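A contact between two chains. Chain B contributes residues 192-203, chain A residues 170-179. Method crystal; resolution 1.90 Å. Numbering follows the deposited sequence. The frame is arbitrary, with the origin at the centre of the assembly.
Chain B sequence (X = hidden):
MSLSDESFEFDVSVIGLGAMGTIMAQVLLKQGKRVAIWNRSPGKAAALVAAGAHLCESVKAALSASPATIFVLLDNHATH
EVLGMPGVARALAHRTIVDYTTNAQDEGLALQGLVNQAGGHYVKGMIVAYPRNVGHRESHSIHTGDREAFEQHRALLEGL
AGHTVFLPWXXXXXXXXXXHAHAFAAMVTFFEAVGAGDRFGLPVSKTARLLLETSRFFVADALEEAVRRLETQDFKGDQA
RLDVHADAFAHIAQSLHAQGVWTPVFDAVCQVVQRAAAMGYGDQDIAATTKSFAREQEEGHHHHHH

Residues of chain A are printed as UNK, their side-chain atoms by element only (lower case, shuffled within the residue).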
# COMPACT_ATOMS: atom_id res chain seq x y z
N GLU B 192 4.72 8.60 -7.37
CA GLU B 192 5.88 8.42 -8.27
C GLU B 192 5.54 7.56 -9.52
O GLU B 192 5.94 7.89 -10.63
CB GLU B 192 7.11 7.87 -7.50
CG GLU B 192 8.36 7.62 -8.37
CD GLU B 192 9.58 7.08 -7.61
OE1 GLU B 192 10.34 7.89 -7.03
OE2 GLU B 192 9.80 5.86 -7.62
N ALA B 193 4.79 6.47 -9.32
CA ALA B 193 4.46 5.54 -10.42
C ALA B 193 3.47 6.18 -11.36
O ALA B 193 3.65 6.11 -12.58
CB ALA B 193 3.94 4.20 -9.87
N VAL B 194 2.47 6.84 -10.80
CA VAL B 194 1.52 7.63 -11.61
C VAL B 194 2.22 8.74 -12.44
O VAL B 194 1.97 8.90 -13.65
CB VAL B 194 0.38 8.21 -10.73
CG1 VAL B 194 -0.46 9.23 -11.52
CG2 VAL B 194 -0.53 7.09 -10.25
N GLY B 195 3.11 9.48 -11.79
CA GLY B 195 3.89 10.51 -12.46
C GLY B 195 4.74 9.91 -13.56
O GLY B 195 4.87 10.50 -14.63
N ALA B 196 5.31 8.75 -13.29
CA ALA B 196 6.13 8.03 -14.27
C ALA B 196 5.27 7.60 -15.47
O ALA B 196 5.74 7.66 -16.63
CB ALA B 196 6.83 6.81 -13.65
N GLY B 197 4.02 7.21 -15.20
CA GLY B 197 3.06 6.89 -16.27
C GLY B 197 2.91 8.04 -17.27
O GLY B 197 2.86 7.83 -18.48
N ASP B 198 2.85 9.27 -16.75
CA ASP B 198 2.76 10.47 -17.59
C ASP B 198 3.87 10.56 -18.63
O ASP B 198 3.62 10.89 -19.81
CB ASP B 198 2.74 11.72 -16.73
CG ASP B 198 2.80 12.98 -17.54
OD1 ASP B 198 1.73 13.44 -17.98
OD2 ASP B 198 3.92 13.49 -17.77
N ARG B 199 5.09 10.26 -18.21
CA ARG B 199 6.23 10.33 -19.11
C ARG B 199 6.15 9.27 -20.21
O ARG B 199 6.84 9.36 -21.23
CB ARG B 199 7.56 10.25 -18.34
CG ARG B 199 8.00 11.54 -17.63
CD ARG B 199 9.53 11.61 -17.58
NE ARG B 199 10.08 12.95 -17.32
CZ ARG B 199 10.47 13.39 -16.13
NH1 ARG B 199 10.39 12.62 -15.04
NH2 ARG B 199 10.96 14.62 -16.01
N PHE B 200 5.32 8.25 -19.97
CA PHE B 200 5.04 7.21 -20.95
C PHE B 200 3.87 7.60 -21.88
O PHE B 200 3.55 6.86 -22.80
CB PHE B 200 4.72 5.88 -20.22
CG PHE B 200 5.93 5.12 -19.78
CD1 PHE B 200 6.39 5.20 -18.46
CD2 PHE B 200 6.66 4.36 -20.69
CE1 PHE B 200 7.54 4.51 -18.06
CE2 PHE B 200 7.81 3.64 -20.30
CZ PHE B 200 8.25 3.72 -18.98
N GLY B 201 3.23 8.72 -21.63
CA GLY B 201 2.05 9.14 -22.39
C GLY B 201 0.75 8.57 -21.84
O GLY B 201 -0.28 8.58 -22.51
N LEU B 202 0.81 8.08 -20.59
CA LEU B 202 -0.38 7.61 -19.89
C LEU B 202 -0.91 8.75 -19.00
O LEU B 202 -0.29 9.08 -18.00
CB LEU B 202 -0.08 6.36 -19.04
CG LEU B 202 0.68 5.20 -19.70
CD1 LEU B 202 0.88 4.08 -18.74
CD2 LEU B 202 0.00 4.69 -21.01
N PRO B 203 -2.06 9.32 -19.35
CA PRO B 203 -2.46 10.51 -18.60
C PRO B 203 -2.84 10.19 -17.16
O PRO B 203 -3.60 9.24 -16.90
CB PRO B 203 -3.65 11.08 -19.39
CG PRO B 203 -4.16 9.95 -20.22
CD PRO B 203 -3.12 8.85 -20.27
N UNK A 170 1.68 -0.10 -26.98
CA UNK A 170 2.40 0.95 -26.26
C UNK A 170 1.93 1.06 -24.78
O UNK A 170 2.72 0.82 -23.81
o UNK A 170 -0.07 2.12 -27.24
o UNK A 170 0.93 3.81 -28.16
c UNK A 170 0.98 2.75 -27.51
c UNK A 170 2.40 2.28 -27.05
N UNK A 171 0.63 1.31 -24.60
CA UNK A 171 0.04 1.41 -23.24
C UNK A 171 0.26 0.20 -22.31
O UNK A 171 0.59 0.38 -21.14
c UNK A 171 -1.43 1.77 -23.31
o UNK A 171 -3.94 2.63 -23.63
o UNK A 171 -3.49 4.62 -24.43
c UNK A 171 -1.67 3.14 -23.96
c UNK A 171 -3.14 3.48 -24.03
N UNK A 172 0.10 -1.02 -22.83
CA UNK A 172 0.13 -2.22 -21.98
C UNK A 172 1.44 -2.36 -21.24
O UNK A 172 1.45 -2.49 -20.01
c UNK A 172 -0.14 -3.47 -22.77
N UNK A 173 2.54 -2.33 -21.99
CA UNK A 173 3.83 -2.55 -21.40
C UNK A 173 4.22 -1.42 -20.46
O UNK A 173 4.78 -1.68 -19.40
c UNK A 173 4.86 -4.21 -23.04
c UNK A 173 5.56 -4.19 -24.34
c UNK A 173 4.91 -2.79 -22.45
c UNK A 173 5.55 -5.18 -22.10
N UNK A 174 3.93 -0.16 -20.87
CA UNK A 174 4.20 1.00 -20.02
C UNK A 174 3.37 0.88 -18.73
O UNK A 174 3.88 1.11 -17.61
c UNK A 174 3.89 2.31 -20.76
N UNK A 175 2.11 0.51 -18.87
CA UNK A 175 1.25 0.39 -17.69
C UNK A 175 1.73 -0.73 -16.74
O UNK A 175 1.77 -0.54 -15.52
c UNK A 175 -1.63 -1.23 -16.60
c UNK A 175 -0.21 0.20 -18.07
c UNK A 175 -2.24 0.92 -14.93
c UNK A 175 -1.12 0.01 -16.89
c UNK A 175 -2.46 -1.44 -15.47
c UNK A 175 -2.76 -0.35 -14.64
c UNK A 175 -1.42 1.09 -16.03
N UNK A 176 2.11 -1.87 -17.30
CA UNK A 176 2.63 -2.97 -16.48
C UNK A 176 3.87 -2.53 -15.69
O UNK A 176 4.03 -2.91 -14.51
c UNK A 176 2.95 -4.18 -17.34
N UNK A 177 4.70 -1.69 -16.30
CA UNK A 177 5.95 -1.27 -15.69
C UNK A 177 5.67 -0.39 -14.48
O UNK A 177 6.20 -0.65 -13.39
o UNK A 177 7.23 -1.49 -17.71
c UNK A 177 8.07 0.09 -16.13
c UNK A 177 6.83 -0.53 -16.74
N UNK A 178 4.83 0.63 -14.66
CA UNK A 178 4.47 1.54 -13.57
C UNK A 178 3.64 0.86 -12.49
O UNK A 178 3.79 1.15 -11.29
c UNK A 178 3.89 2.92 -14.06
c UNK A 178 2.55 2.78 -14.71
c UNK A 178 4.87 3.59 -15.02
N UNK A 179 2.76 -0.06 -12.89
CA UNK A 179 1.98 -0.80 -11.92
C UNK A 179 2.90 -1.61 -10.99
O UNK A 179 2.69 -1.59 -9.80
c UNK A 179 -1.01 -2.08 -11.20
c UNK A 179 -0.20 -3.90 -12.70
c UNK A 179 0.97 -1.72 -12.62
c UNK A 179 0.20 -2.73 -11.77

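Position 170 of chain A has two side-chain carbons, the second carrying two oxygens, and reaches nothing on chain B. A carboxylate bonded directly to CB is aspartate, A:Asp170; the charged group suits an exposed place, and its OD2 accepts a hydrogen bond from the backbone N of position 171 (2.8 Å).

Position 171 has three carbons in a row, the third bearing two oxygens, and its carbons touch B:Leu202, so it is glutamate, A:Glu171. Its CG lies 3.7 Å from B:Leu202 CD2. The aliphatic part of the chain thus meets the leucine; the carboxylate oxygens lie farther from it, and the residue is partly exposed.

A single carbon, pointing away from chain B and touching nothing there, makes 172 alanine; A:Ala172 is small, which suits a buried position. Position 173 has four carbons forked at the second and no contact with chain B, the pattern of leucine; A:Leu173 starts sideways and its end leads away, so this partly exposed residue takes no part here.

Position 174 again has one carbon, pointing toward chain B and touching B:Phe200 and B:Leu202: alanine, A:Ala174. Its CB is 3.4 Å from B:Phe200 CD2 and 4.0 Å from B:Leu202 CD1, so the small methyl group fits closely against both larger side chains.

At 175 one carbon, which touches B:Leu202, leads to a six-carbon ring with no oxygen, hence phenylalanine. A:Phe175 points away overall, though its CB lies 4.1 Å from B:Leu202 CD1. Position 176, with one carbon out of reach of chain B, is alanine; A:Ala176 is small, as suits a buried place.

Position 177 has a CB carrying one oxygen and one carbon, pointing toward chain B without close contact, which identifies threonine. The OG1 of A:Thr177 donates to A:Leu173 O (3.0 Å), satisfying the hydroxyl within its own helix.

At 178 a CB bears two carbons and nothing more, and the residue touches B:Ala193, B:Ala196, B:Gly197 and B:Phe200: valine, A:Val178. Its CG1 lies 4.0 Å from B:Ala196 CB, 3.7 Å from B:Gly197 N and 4.1 Å from B:Phe200 CD1, while its backbone O is 3.4 Å from B:Ala193 CB. This compact, branched side chain packs against small residues and the phenylalanine.

Position 179, four carbons forked at the second and pointing away, is leucine; A:Leu179 is apolar, as suits a buried position.

The contact is apolar, with no hydrogen bonds across it. The helices run nearly antiparallel, at 159°, with axes 9.1 Å apart at closest approach. B:Ala193 and A:Val178 bring their CA atoms to 5.1 Å, a closeness that the small alanine accommodates. Farther along, B:Gly201, with positive phi, is the first residue to leave helical phi/psi, in a Schellman motif. B:Phe200 and B:Leu202, on either side of that glycine in sequence, both point toward chain A and converge on A:Ala174.

Chain A (170-179) DEALAFATVL
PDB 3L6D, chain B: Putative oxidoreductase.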